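Local coordinates for kinesin-like protein (Caenorhabditis elegans, PDB 5X3E), which is a kinesin-6 motor protein (Zen4) that, like other kinesins, probably couples ATP hydrolysis to movement along microtubules, at residues Glu37-Leu42 / Glu98-Asp103; Tyr119-Ser124 / Tyr418-Ser423; Thr127-Gly132 / Val408-Pro413; Gly140-Thr145 / Leu329-Leu334. One frame throughout, in Å; residues are numbered along the deposited sequence.

Contact 1. Residues Glu37-Leu42 / Glu98-Asp103; sequences EVVCRL and ERTSVD. With SO4 (sulfate ion), chain Q.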
loop_
_atom_site.group_PDB
_atom_site.type_symbol
_atom_site.label_atom_id
_atom_site.label_comp_id
_atom_site.label_asym_id
_atom_site.label_seq_id
_atom_site.Cartn_x
_atom_site.Cartn_y
_atom_site.Cartn_z
ATOM N N GLU A 37 -12.564 6.206 -1.207
ATOM C CA GLU A 37 -12.786 6.536 -2.604
ATOM C C GLU A 37 -12.345 5.363 -3.465
ATOM O O GLU A 37 -11.336 4.713 -3.176
ATOM C CB GLU A 37 -12.029 7.804 -3.016
ATOM C CG GLU A 37 -12.425 8.325 -4.390
ATOM C CD GLU A 37 -11.511 9.424 -4.906
ATOM O OE1 GLU A 37 -12.001 10.277 -5.674
ATOM O OE2 GLU A 37 -10.318 9.451 -4.533
ATOM N N VAL A 38 -13.114 5.088 -4.512
ATOM C CA VAL A 38 -12.781 4.058 -5.484
ATOM C C VAL A 38 -12.633 4.729 -6.840
ATOM O O VAL A 38 -13.550 5.423 -7.298
ATOM C CB VAL A 38 -13.845 2.950 -5.538
ATOM C CG1 VAL A 38 -13.452 1.898 -6.554
ATOM C CG2 VAL A 38 -14.017 2.326 -4.169
ATOM N N VAL A 39 -11.480 4.529 -7.476
ATOM C CA VAL A 39 -11.229 5.060 -8.808
ATOM C C VAL A 39 -10.913 3.886 -9.725
ATOM O O VAL A 39 -10.580 2.784 -9.280
ATOM C CB VAL A 39 -10.089 6.098 -8.841
ATOM C CG1 VAL A 39 -10.322 7.186 -7.801
ATOM C CG2 VAL A 39 -8.737 5.424 -8.650
ATOM N N CYS A 40 -11.046 4.131 -11.020
ATOM C CA CYS A 40 -10.906 3.090 -12.025
ATOM C C CYS A 40 -9.959 3.572 -13.117
ATOM O O CYS A 40 -9.983 4.748 -13.494
ATOM C CB CYS A 40 -12.277 2.715 -12.603
ATOM S SG CYS A 40 -12.249 1.415 -13.842
ATOM N N ARG A 41 -9.118 2.664 -13.615
ATOM C CA ARG A 41 -8.120 3.000 -14.626
ATOM C C ARG A 41 -8.179 1.988 -15.759
ATOM O O ARG A 41 -7.958 0.793 -15.540
ATOM C CB ARG A 41 -6.708 3.045 -14.042
ATOM C CG ARG A 41 -5.673 3.395 -15.093
ATOM C CD ARG A 41 -4.256 3.268 -14.584
ATOM N NE ARG A 41 -3.339 4.037 -15.419
ATOM C CZ ARG A 41 -2.020 4.049 -15.268
ATOM N NH1 ARG A 41 -1.456 3.323 -14.313
ATOM N NH2 ARG A 41 -1.266 4.784 -16.073
ATOM N N LEU A 42 -8.446 2.479 -16.971
ATOM C CA LEU A 42 -8.463 1.629 -18.153
ATOM C C LEU A 42 -7.051 1.492 -18.718
ATOM O O LEU A 42 -6.322 2.484 -18.840
ATOM C CB LEU A 42 -9.380 2.227 -19.225
ATOM C CG LEU A 42 -10.807 2.675 -18.885
ATOM C CD1 LEU A 42 -11.626 2.851 -20.164
ATOM C CD2 LEU A 42 -11.499 1.754 -17.912
ATOM N N GLU A 98 -0.686 11.818 -8.999
ATOM C CA GLU A 98 -1.166 13.008 -8.299
ATOM C C GLU A 98 -2.601 12.834 -7.812
ATOM O O GLU A 98 -2.950 13.287 -6.718
ATOM C CB GLU A 98 -1.056 14.239 -9.196
ATOM C CG GLU A 98 0.355 14.551 -9.653
ATOM C CD GLU A 98 0.448 15.905 -10.320
ATOM O OE1 GLU A 98 -0.421 16.760 -10.038
ATOM O OE2 GLU A 98 1.381 16.112 -11.126
ATOM N N ARG A 99 -3.449 12.202 -8.620
ATOM C CA ARG A 99 -4.857 12.033 -8.281
ATOM C C ARG A 99 -5.088 10.902 -7.282
ATOM O O ARG A 99 -6.136 10.864 -6.627
ATOM C CB ARG A 99 -5.649 11.803 -9.576
ATOM C CG ARG A 99 -7.158 11.723 -9.427
ATOM C CD ARG A 99 -7.695 12.838 -8.564
ATOM N NE ARG A 99 -9.128 12.698 -8.334
ATOM C CZ ARG A 99 -9.663 11.881 -7.433
ATOM N NH1 ARG A 99 -8.883 11.118 -6.677
ATOM N NH2 ARG A 99 -10.981 11.823 -7.287
ATOM N N THR A 100 -4.115 10.009 -7.125
ATOM C CA THR A 100 -4.248 8.797 -6.334
ATOM C C THR A 100 -3.433 8.810 -5.046
ATOM O O THR A 100 -3.869 8.222 -4.052
ATOM C CB THR A 100 -3.856 7.589 -7.206
ATOM O OG1 THR A 100 -4.939 7.267 -8.085
ATOM C CG2 THR A 100 -3.527 6.392 -6.412
ATOM N N SER A 101 -2.289 9.503 -5.016
ATOM C CA SER A 101 -1.337 9.356 -3.921
ATOM C C SER A 101 -0.971 10.641 -3.186
ATOM O O SER A 101 -0.543 10.556 -2.030
ATOM C CB SER A 101 -0.039 8.720 -4.436
ATOM O OG SER A 101 -0.316 7.540 -5.162
ATOM N N VAL A 102 -1.126 11.816 -3.802
ATOM C CA VAL A 102 -0.603 13.037 -3.188
ATOM C C VAL A 102 -1.341 13.340 -1.890
ATOM O O VAL A 102 -0.730 13.743 -0.891
ATOM C CB VAL A 102 -0.665 14.216 -4.182
ATOM C CG1 VAL A 102 -0.559 15.552 -3.457
ATOM C CG2 VAL A 102 0.455 14.099 -5.199
ATOM N N ASP A 103 -2.661 13.134 -1.867
ATOM C CA ASP A 103 -3.412 13.394 -0.641
ATOM C C ASP A 103 -3.108 12.359 0.440
ATOM O O ASP A 103 -3.245 12.653 1.632
ATOM C CB ASP A 103 -4.916 13.449 -0.933
ATOM C CG ASP A 103 -5.478 12.117 -1.407
ATOM O OD1 ASP A 103 -6.697 11.897 -1.248
ATOM O OD2 ASP A 103 -4.702 11.284 -1.924
HETATM S S SO4 Q . -10.218 15.429 -10.729
HETATM O O1 SO4 Q . -9.188 14.502 -11.195
HETATM O O2 SO4 Q . -10.710 16.216 -11.857
HETATM O O3 SO4 Q . -11.324 14.685 -10.125
HETATM O O4 SO4 Q . -9.643 16.331 -9.734
#
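Arg99 of helix 93-109 meets Glu37 at the start of strand 37-42 in a two-pronged salt bridge, its side chain lying between the carboxylate and a sulfate ion probably taken from the crystallisation liquor. From CB the chain runs outward through CG and then kinks (chi2 47°), bringing CD to 3.5 Å from sulfate O1. NE offers its hydrogen to the same ion, weakly, at 3.4 Å from O1 and 3.5 Å from O3. The strand belongs to the large mixed sheet of the kinesin motor domain, a P-loop NTPase fold, and the helix packs over one face of that sheet. Beyond CZ the two terminal nitrogens divide the carboxylate: Arg99 NH2 bonds to Glu37 OE1, while Arg99 NH1 reaches Glu37 OE2 at 3.1 Å, nearly straight at 172° and on the syn side. The two planes stand 20° apart, close to coplanar, which suits a two-pronged pairing. Shortening Arg99 to an alanine removes the guanidinium and would probably leave Glu37 OE1 without its mate, although Arg406 would still hold OE2. Beside the pair, Val39 CG2 rests 4.3 Å from Thr100 OG1, a small branched residue on each side suiting the buried space. Arg406 bridges to Asp103 as well, which should ease the repulsion between the two acids.

Contact 2. Residues Tyr119-Ser124 / Tyr418-Ser423; sequences YGVTGS and YDENMS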
loop_
_atom_site.group_PDB
_atom_site.type_symbol
_atom_site.label_atom_id
_atom_site.label_comp_id
_atom_site.label_asym_id
_atom_site.label_seq_id
_atom_site.Cartn_x
_atom_site.Cartn_y
_atom_site.Cartn_z
ATOM N N TYR A 119 -6.617 -3.211 -7.748
ATOM C CA TYR A 119 -7.484 -4.367 -7.935
ATOM C C TYR A 119 -7.689 -4.627 -9.423
ATOM O O TYR A 119 -7.629 -3.702 -10.237
ATOM C CB TYR A 119 -8.835 -4.135 -7.245
ATOM C CG TYR A 119 -9.790 -5.300 -7.311
ATOM C CD1 TYR A 119 -9.824 -6.249 -6.302
ATOM C CD2 TYR A 119 -10.669 -5.444 -8.378
ATOM C CE1 TYR A 119 -10.694 -7.319 -6.356
ATOM C CE2 TYR A 119 -11.542 -6.511 -8.441
ATOM C CZ TYR A 119 -11.550 -7.445 -7.425
ATOM O OH TYR A 119 -12.420 -8.509 -7.474
ATOM N N GLY A 120 -7.914 -5.882 -9.780
ATOM C CA GLY A 120 -8.262 -6.207 -11.150
ATOM C C GLY A 120 -7.773 -7.585 -11.550
ATOM O O GLY A 120 -7.256 -8.350 -10.741
ATOM N N VAL A 121 -8.005 -7.903 -12.824
ATOM C CA VAL A 121 -7.574 -9.158 -13.434
ATOM C C VAL A 121 -6.078 -9.084 -13.726
ATOM O O VAL A 121 -5.473 -8.010 -13.639
ATOM C CB VAL A 121 -8.380 -9.442 -14.716
ATOM C CG1 VAL A 121 -8.305 -10.907 -15.102
ATOM C CG2 VAL A 121 -9.820 -9.029 -14.531
ATOM N N THR A 122 -5.463 -10.228 -14.029
ATOM C CA THR A 122 -4.110 -10.235 -14.574
ATOM C C THR A 122 -4.107 -9.626 -15.974
ATOM O O THR A 122 -5.062 -9.786 -16.740
ATOM C CB THR A 122 -3.548 -11.658 -14.613
ATOM O OG1 THR A 122 -3.765 -12.291 -13.346
ATOM C CG2 THR A 122 -2.056 -11.639 -14.907
ATOM N N GLY A 123 -3.035 -8.903 -16.299
ATOM C CA GLY A 123 -2.973 -8.212 -17.572
ATOM C C GLY A 123 -3.862 -6.980 -17.648
ATOM O O GLY A 123 -4.198 -6.541 -18.740
ATOM N N SER A 124 -4.236 -6.417 -16.505
ATOM C CA SER A 124 -5.158 -5.297 -16.428
ATOM C C SER A 124 -4.470 -3.953 -16.194
ATOM O O SER A 124 -5.141 -2.916 -16.189
ATOM C CB SER A 124 -6.169 -5.567 -15.301
ATOM O OG SER A 124 -6.994 -4.459 -15.036
ATOM N N TYR A 418 -14.634 -9.325 -20.131
ATOM C CA TYR A 418 -15.933 -8.716 -19.857
ATOM C C TYR A 418 -16.481 -9.150 -18.502
ATOM O O TYR A 418 -16.754 -8.316 -17.632
ATOM C CB TYR A 418 -16.925 -9.073 -20.966
ATOM C CG TYR A 418 -18.329 -8.581 -20.691
ATOM C CD1 TYR A 418 -18.732 -7.317 -21.094
ATOM C CD2 TYR A 418 -19.246 -9.375 -20.008
ATOM C CE1 TYR A 418 -20.008 -6.863 -20.842
ATOM C CE2 TYR A 418 -20.525 -8.925 -19.743
ATOM C CZ TYR A 418 -20.902 -7.669 -20.161
ATOM O OH TYR A 418 -22.177 -7.223 -19.900
ATOM N N ASP A 419 -16.668 -10.460 -18.313
ATOM C CA ASP A 419 -17.282 -10.954 -17.084
ATOM C C ASP A 419 -16.439 -10.622 -15.859
ATOM O O ASP A 419 -16.985 -10.355 -14.782
ATOM C CB ASP A 419 -17.515 -12.461 -17.186
ATOM C CG ASP A 419 -18.606 -12.813 -18.180
ATOM O OD1 ASP A 419 -19.604 -12.067 -18.249
ATOM O OD2 ASP A 419 -18.465 -13.827 -18.896
ATOM N N GLU A 420 -15.112 -10.626 -16.002
ATOM C CA GLU A 420 -14.256 -10.298 -14.868
ATOM C C GLU A 420 -14.294 -8.811 -14.540
ATOM O O GLU A 420 -14.074 -8.428 -13.385
ATOM C CB GLU A 420 -12.826 -10.753 -15.144
ATOM C CG GLU A 420 -12.629 -12.258 -15.037
ATOM C CD GLU A 420 -12.913 -12.781 -13.639
ATOM O OE1 GLU A 420 -12.596 -12.068 -12.661
ATOM O OE2 GLU A 420 -13.455 -13.902 -13.518
ATOM N N ASN A 421 -14.570 -7.960 -15.532
ATOM C CA ASN A 421 -14.749 -6.541 -15.241
ATOM C C ASN A 421 -16.061 -6.291 -14.509
ATOM O O ASN A 421 -16.175 -5.317 -13.758
ATOM C CB ASN A 421 -14.691 -5.722 -16.531
ATOM C CG ASN A 421 -13.313 -5.746 -17.178
ATOM O OD1 ASN A 421 -12.307 -6.032 -16.528
ATOM N ND2 ASN A 421 -13.266 -5.442 -18.469
ATOM N N MET A 422 -17.053 -7.162 -14.708
ATOM C CA MET A 422 -18.322 -7.015 -14.003
ATOM C C MET A 422 -18.133 -7.154 -12.500
ATOM O O MET A 422 -18.813 -6.481 -11.716
ATOM C CB MET A 422 -19.327 -8.040 -14.520
ATOM C CG MET A 422 -19.831 -7.728 -15.912
ATOM S SD MET A 422 -20.748 -6.178 -15.904
ATOM C CE MET A 422 -21.910 -6.511 -14.587
ATOM N N SER A 423 -17.229 -8.039 -12.078
ATOM C CA SER A 423 -16.924 -8.178 -10.659
ATOM C C SER A 423 -16.029 -7.045 -10.172
ATOM O O SER A 423 -16.181 -6.572 -9.041
ATOM C CB SER A 423 -16.249 -9.523 -10.397
ATOM O OG SER A 423 -14.993 -9.590 -11.052
#
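Glu420, whose CB packs against Val121, has its backbone O bonded by Ser423 OG at 2.8 Å. Ser423 comes three residues later in helix 418-424, and its hydroxyl sits 32° off the carbonyl plane; the bond ties this short side chain back onto its own helix. Across the contact the meeting is apolar. Val121 places CG2 anti to its carbonyl carbon (chi1 -161° for CG1), and this methyl lies 3.5 Å from Glu420 CB; the two side chains cross at about a right angle. The acid thus packs by its aliphatic root, and its chain bends at CG. The segment 119-124 leaves the end of strand 114-119 and carries the beginning of a sequence consistent with the P-loop (Walker A) of a kinesin motor domain, and Lys126 turns its NZ back to Gly120 O. Within it, residues Val121 to Ser124 form a type II turn, with Gly123 at the third position, where a positive phi suits glycine. Gly120 also has backbone angles at which a CB would strike the preceding carbonyl. Val121 CG2 lies 4.4 Å from Asn421 OD1, and the amide of Asn421 points its ND2 to Asn412 O. Asn412 also gives its own ND2 to Gly123 O, joining loop and helix indirectly.

Contact 3. Residues Thr127-Gly132 / Val408-Pro413; sequences TYTMTG and VICVNP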
loop_
_atom_site.group_PDB
_atom_site.type_symbol
_atom_site.label_atom_id
_atom_site.label_comp_id
_atom_site.label_asym_id
_atom_site.label_seq_id
_atom_site.Cartn_x
_atom_site.Cartn_y
_atom_site.Cartn_z
ATOM N N THR A 127 -0.150 -4.106 -11.923
ATOM C CA THR A 127 1.270 -3.969 -11.593
ATOM C C THR A 127 1.874 -2.746 -12.285
ATOM O O THR A 127 2.725 -2.052 -11.707
ATOM C CB THR A 127 2.033 -5.241 -11.995
ATOM O OG1 THR A 127 1.588 -6.335 -11.173
ATOM C CG2 THR A 127 3.544 -5.061 -11.831
ATOM N N TYR A 128 1.439 -2.441 -13.510
ATOM C CA TYR A 128 1.911 -1.229 -14.187
ATOM C C TYR A 128 1.535 0.014 -13.392
ATOM O O TYR A 128 2.352 0.926 -13.228
ATOM C CB TYR A 128 1.348 -1.154 -15.602
ATOM C CG TYR A 128 1.660 0.144 -16.327
ATOM C CD1 TYR A 128 2.925 0.391 -16.851
ATOM C CD2 TYR A 128 0.680 1.115 -16.493
ATOM C CE1 TYR A 128 3.198 1.575 -17.512
ATOM C CE2 TYR A 128 0.948 2.291 -17.145
ATOM C CZ TYR A 128 2.204 2.517 -17.655
ATOM O OH TYR A 128 2.458 3.697 -18.309
ATOM N N THR A 129 0.299 0.065 -12.889
ATOM C CA THR A 129 -0.135 1.194 -12.076
ATOM C C THR A 129 0.698 1.313 -10.805
ATOM O O THR A 129 1.121 2.414 -10.432
ATOM C CB THR A 129 -1.611 1.038 -11.734
ATOM O OG1 THR A 129 -2.387 1.094 -12.940
ATOM C CG2 THR A 129 -2.066 2.118 -10.769
ATOM N N MET A 130 0.969 0.185 -10.143
ATOM C CA MET A 130 1.618 0.210 -8.836
ATOM C C MET A 130 3.119 0.445 -8.954
ATOM O O MET A 130 3.678 1.297 -8.252
ATOM C CB MET A 130 1.347 -1.094 -8.085
ATOM C CG MET A 130 1.990 -1.134 -6.708
ATOM S SD MET A 130 1.193 -0.022 -5.536
ATOM C CE MET A 130 -0.240 -1.003 -5.078
ATOM N N THR A 131 3.786 -0.300 -9.833
ATOM C CA THR A 131 5.239 -0.240 -9.953
ATOM C C THR A 131 5.701 0.185 -11.338
ATOM O O THR A 131 6.449 1.159 -11.464
ATOM C CB THR A 131 5.824 -1.615 -9.596
ATOM O OG1 THR A 131 5.419 -1.973 -8.272
ATOM C CG2 THR A 131 7.339 -1.594 -9.672
ATOM N N GLY A 132 5.287 -0.534 -12.381
ATOM C CA GLY A 132 5.674 -0.176 -13.733
ATOM C C GLY A 132 7.142 -0.465 -13.997
ATOM O O GLY A 132 7.758 -1.347 -13.379
ATOM N N VAL A 408 -7.990 1.495 -6.313
ATOM C CA VAL A 408 -7.786 1.720 -7.738
ATOM C C VAL A 408 -8.186 0.442 -8.462
ATOM O O VAL A 408 -7.467 -0.564 -8.407
ATOM C CB VAL A 408 -6.336 2.105 -8.051
ATOM C CG1 VAL A 408 -6.160 2.307 -9.542
ATOM C CG2 VAL A 408 -5.946 3.354 -7.280
ATOM N N ILE A 409 -9.340 0.469 -9.121
ATOM C CA ILE A 409 -9.822 -0.664 -9.902
ATOM C C ILE A 409 -9.211 -0.574 -11.294
ATOM O O ILE A 409 -9.553 0.314 -12.075
ATOM C CB ILE A 409 -11.353 -0.691 -9.975
ATOM C CG1 ILE A 409 -11.955 -0.685 -8.574
ATOM C CG2 ILE A 409 -11.827 -1.914 -10.745
ATOM C CD1 ILE A 409 -11.596 -1.894 -7.766
ATOM N N CYS A 410 -8.305 -1.493 -11.605
ATOM C CA CYS A 410 -7.736 -1.596 -12.942
ATOM C C CYS A 410 -8.572 -2.575 -13.758
ATOM O O CYS A 410 -8.822 -3.700 -13.314
ATOM C CB CYS A 410 -6.282 -2.065 -12.864
ATOM S SG CYS A 410 -5.182 -0.913 -11.987
ATOM N N VAL A 411 -8.989 -2.162 -14.953
ATOM C CA VAL A 411 -9.828 -3.004 -15.802
ATOM C C VAL A 411 -9.310 -2.958 -17.233
ATOM O O VAL A 411 -8.826 -1.923 -17.700
ATOM C CB VAL A 411 -11.314 -2.591 -15.756
ATOM C CG1 VAL A 411 -11.930 -2.912 -14.398
ATOM C CG2 VAL A 411 -11.462 -1.132 -16.071
ATOM N N ASN A 412 -9.406 -4.094 -17.927
ATOM C CA ASN A 412 -9.018 -4.172 -19.324
ATOM C C ASN A 412 -10.250 -4.059 -20.206
ATOM O O ASN A 412 -11.190 -4.851 -20.043
ATOM C CB ASN A 412 -8.281 -5.477 -19.607
ATOM C CG ASN A 412 -7.535 -5.453 -20.934
ATOM O OD1 ASN A 412 -8.050 -4.976 -21.944
ATOM N ND2 ASN A 412 -6.304 -5.951 -20.927
ATOM N N PRO A 413 -10.294 -3.095 -21.133
ATOM C CA PRO A 413 -11.472 -2.956 -22.007
ATOM C C PRO A 413 -11.624 -4.074 -23.024
ATOM O O PRO A 413 -12.630 -4.087 -23.747
ATOM C CB PRO A 413 -11.233 -1.611 -22.713
ATOM C CG PRO A 413 -10.154 -0.926 -21.919
ATOM C CD PRO A 413 -9.311 -2.025 -21.360
#
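Van der Waals contact is what Thr129 makes with Cys410 and Val408. Thr129 OG1 lies 3.6 Å from Cys410 SG, and its methyl CG2 lies 4.3 Å from Val408 CG1. The methyl stands anti to the backbone N (chi1 -64° for OG1), turned toward the valine, while the hydroxyl faces the sulfur. A threonine suits a spot that needs a methyl on one side and a hydroxyl on the other, and cysteine is small enough to let a helix come close to its strand. Polar bonding holds the same hydroxyl: Thr129 OG1 gives its hydrogen to Gly125 O, one turn back, and receives one from Arg41 NH1 on strand 37-42, so this buried oxygen is well satisfied. Backbone bonding finishes the helix, where Thr127 O accepts from Thr131 N at 2.8 Å and from Gly132 N at 3.1 Å. Gly132 then leaves with a positive phi of 72°, and a CB there would press on Tyr128 O. Helix 126-130, which follows the probable Walker A loop, thus sits on one face of the central sheet, above strand 404-411 and its neighbours 37-42 and 114-119; from the opposite face, Ile409 and Val411 turn to helix 418-424.

Contact 4. Residues Gly140-Thr145 / Leu329-Leu334; sequences GLLPRT and LCLVDL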
loop_
_atom_site.group_PDB
_atom_site.type_symbol
_atom_site.label_atom_id
_atom_site.label_comp_id
_atom_site.label_asym_id
_atom_site.label_seq_id
_atom_site.Cartn_x
_atom_site.Cartn_y
_atom_site.Cartn_z
ATOM N N GLY A 140 5.439 3.699 -11.591
ATOM C CA GLY A 140 4.129 3.651 -10.980
ATOM C C GLY A 140 4.063 4.412 -9.669
ATOM O O GLY A 140 4.946 5.196 -9.318
ATOM N N LEU A 141 2.978 4.155 -8.929
ATOM C CA LEU A 141 2.694 4.904 -7.708
ATOM C C LEU A 141 3.788 4.728 -6.671
ATOM O O LEU A 141 4.207 5.697 -6.028
ATOM C CB LEU A 141 1.370 4.441 -7.108
ATOM C CG LEU A 141 0.164 4.475 -8.030
ATOM C CD1 LEU A 141 -1.023 3.800 -7.368
ATOM C CD2 LEU A 141 -0.154 5.914 -8.406
ATOM N N LEU A 142 4.244 3.496 -6.476
ATOM C CA LEU A 142 5.098 3.208 -5.328
ATOM C C LEU A 142 6.414 3.971 -5.383
ATOM O O LEU A 142 6.725 4.683 -4.412
ATOM C CB LEU A 142 5.293 1.692 -5.211
ATOM C CG LEU A 142 6.047 1.122 -4.019
ATOM C CD1 LEU A 142 5.460 -0.244 -3.685
ATOM C CD2 LEU A 142 7.533 1.014 -4.319
ATOM N N PRO A 143 7.214 3.903 -6.457
ATOM C CA PRO A 143 8.474 4.668 -6.447
ATOM C C PRO A 143 8.253 6.167 -6.391
ATOM O O PRO A 143 8.997 6.870 -5.694
ATOM C CB PRO A 143 9.158 4.237 -7.751
ATOM C CG PRO A 143 8.485 2.961 -8.144
ATOM C CD PRO A 143 7.074 3.124 -7.701
ATOM N N ARG A 144 7.234 6.678 -7.092
ATOM C CA ARG A 144 6.930 8.104 -7.015
ATOM C C ARG A 144 6.547 8.505 -5.598
ATOM O O ARG A 144 6.942 9.576 -5.121
ATOM C CB ARG A 144 5.813 8.467 -7.994
ATOM C CG ARG A 144 6.162 8.242 -9.456
ATOM C CD ARG A 144 4.999 8.617 -10.358
ATOM N NE ARG A 144 5.238 8.205 -11.737
ATOM C CZ ARG A 144 5.751 8.997 -12.672
ATOM N NH1 ARG A 144 6.067 10.251 -12.375
ATOM N NH2 ARG A 144 5.942 8.539 -13.903
ATOM N N THR A 145 5.751 7.671 -4.923
ATOM C CA THR A 145 5.409 7.938 -3.532
ATOM C C THR A 145 6.660 7.984 -2.662
ATOM O O THR A 145 6.829 8.898 -1.845
ATOM C CB THR A 145 4.427 6.888 -3.014
ATOM O OG1 THR A 145 3.182 7.009 -3.711
ATOM C CG2 THR A 145 4.183 7.098 -1.533
ATOM N N LEU A 329 1.705 4.851 5.345
ATOM C CA LEU A 329 1.125 4.800 4.012
ATOM C C LEU A 329 1.323 3.381 3.507
ATOM O O LEU A 329 2.461 2.925 3.351
ATOM C CB LEU A 329 1.767 5.824 3.074
ATOM C CG LEU A 329 0.941 6.270 1.861
ATOM C CD1 LEU A 329 1.536 7.515 1.231
ATOM C CD2 LEU A 329 0.840 5.174 0.828
ATOM N N CYS A 330 0.220 2.689 3.260
ATOM C CA CYS A 330 0.233 1.270 2.951
ATOM C C CYS A 330 -0.276 1.059 1.530
ATOM O O CYS A 330 -1.403 1.446 1.205
ATOM C CB CYS A 330 -0.616 0.501 3.962
ATOM S SG CYS A 330 -0.701 -1.244 3.606
ATOM N N LEU A 331 0.555 0.438 0.695
ATOM C CA LEU A 331 0.263 0.199 -0.713
ATOM C C LEU A 331 0.133 -1.304 -0.926
ATOM O O LEU A 331 1.084 -2.051 -0.672
ATOM C CB LEU A 331 1.369 0.777 -1.599
ATOM C CG LEU A 331 1.604 2.284 -1.471
ATOM C CD1 LEU A 331 2.905 2.663 -2.145
ATOM C CD2 LEU A 331 0.441 3.061 -2.073
ATOM N N VAL A 332 -1.032 -1.742 -1.395
ATOM C CA VAL A 332 -1.368 -3.159 -1.479
ATOM C C VAL A 332 -1.656 -3.502 -2.930
ATOM O O VAL A 332 -2.534 -2.892 -3.557
ATOM C CB VAL A 332 -2.572 -3.510 -0.594
ATOM C CG1 VAL A 332 -2.893 -4.998 -0.696
ATOM C CG2 VAL A 332 -2.299 -3.101 0.842
ATOM N N ASP A 333 -0.928 -4.482 -3.457
ATOM C CA ASP A 333 -1.120 -4.972 -4.818
ATOM C C ASP A 333 -1.850 -6.307 -4.704
ATOM O O ASP A 333 -1.233 -7.350 -4.477
ATOM C CB ASP A 333 0.215 -5.103 -5.543
ATOM C CG ASP A 333 0.051 -5.407 -7.019
ATOM O OD1 ASP A 333 -1.089 -5.307 -7.512
ATOM O OD2 ASP A 333 1.054 -5.748 -7.683
ATOM N N LEU A 334 -3.172 -6.260 -4.851
ATOM C CA LEU A 334 -4.021 -7.411 -4.603
ATOM C C LEU A 334 -3.761 -8.521 -5.614
ATOM O O LEU A 334 -3.222 -8.304 -6.703
ATOM C CB LEU A 334 -5.495 -7.016 -4.657
ATOM C CG LEU A 334 -5.954 -6.057 -3.560
ATOM C CD1 LEU A 334 -7.384 -5.620 -3.803
ATOM C CD2 LEU A 334 -5.806 -6.692 -2.182
#
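Leu142 and Leu331 bring helix 141-152 and strand 325-333 together with CA atoms 7.3 Å apart, and one helical turn on, Thr145 and Leu329 stand at 9.2 Å. On the strand side the larger share falls to Leu331. Its CG is turned anti to the carbonyl carbon (chi1 -60°), which sends CD1 up to the helix, where it lies 3.9 Å from Leu142 CA and 4.0 Å from Leu142 CG. The two leucines meet at a slant, one methyl against the root of the other chain, so that Leu331 packs on the helix backbone itself. Leu142 reaches past it to Phe299, and Leu331 also rests on Met130 and Leu116. Farther along, Thr145 and Leu329 approach tip to tip, Thr145 CG2 standing 3.8 Å from Leu329 CD1. The Thr145 hydroxyl is turned the other way: OG1 bonds to Leu141 O at 2.9 Å, from above the carbonyl plane, while Thr145 N takes the same oxygen at 2.7 Å. A buried hydroxyl is thereby satisfied within its own helix, leaving the methyl to face the leucine. A valine in place of Thr145 would probably leave this bond to Leu141 O unmade and bury an apolar branch against it. Gly140 occupies the N-cap ahead of the helix. Such a helix laid on a hydrophobic strand of the central sheet belongs to the alpha/beta core of P-loop NTPases; the strand leads into Asp333, consistent with the Walker B and switch II region of kinesins.

The four contacts lie around one mixed sheet. Contact 1 closes first along the chain; contact 4 is nested within the loop closed by contact 3, and contact 3 within that of contact 2. Centres of contacts 1 and 3, 1 and 4, and 3 and 4 are each about 11 Å apart, contacts 2 and 3 about 10 Å, and contacts 2 and 4 about 20 Å. Strands 37-42 and 404-411 are neighbours in the sheet, joining contacts 1 and 3, and helices 126-130 and 141-152 follow each other, joining 3 and 4 through backbone bonds. Contact 2 adds the probable nucleotide-binding loop and helix 418-424, so the core and its likely active-site edge are linked through contact 3.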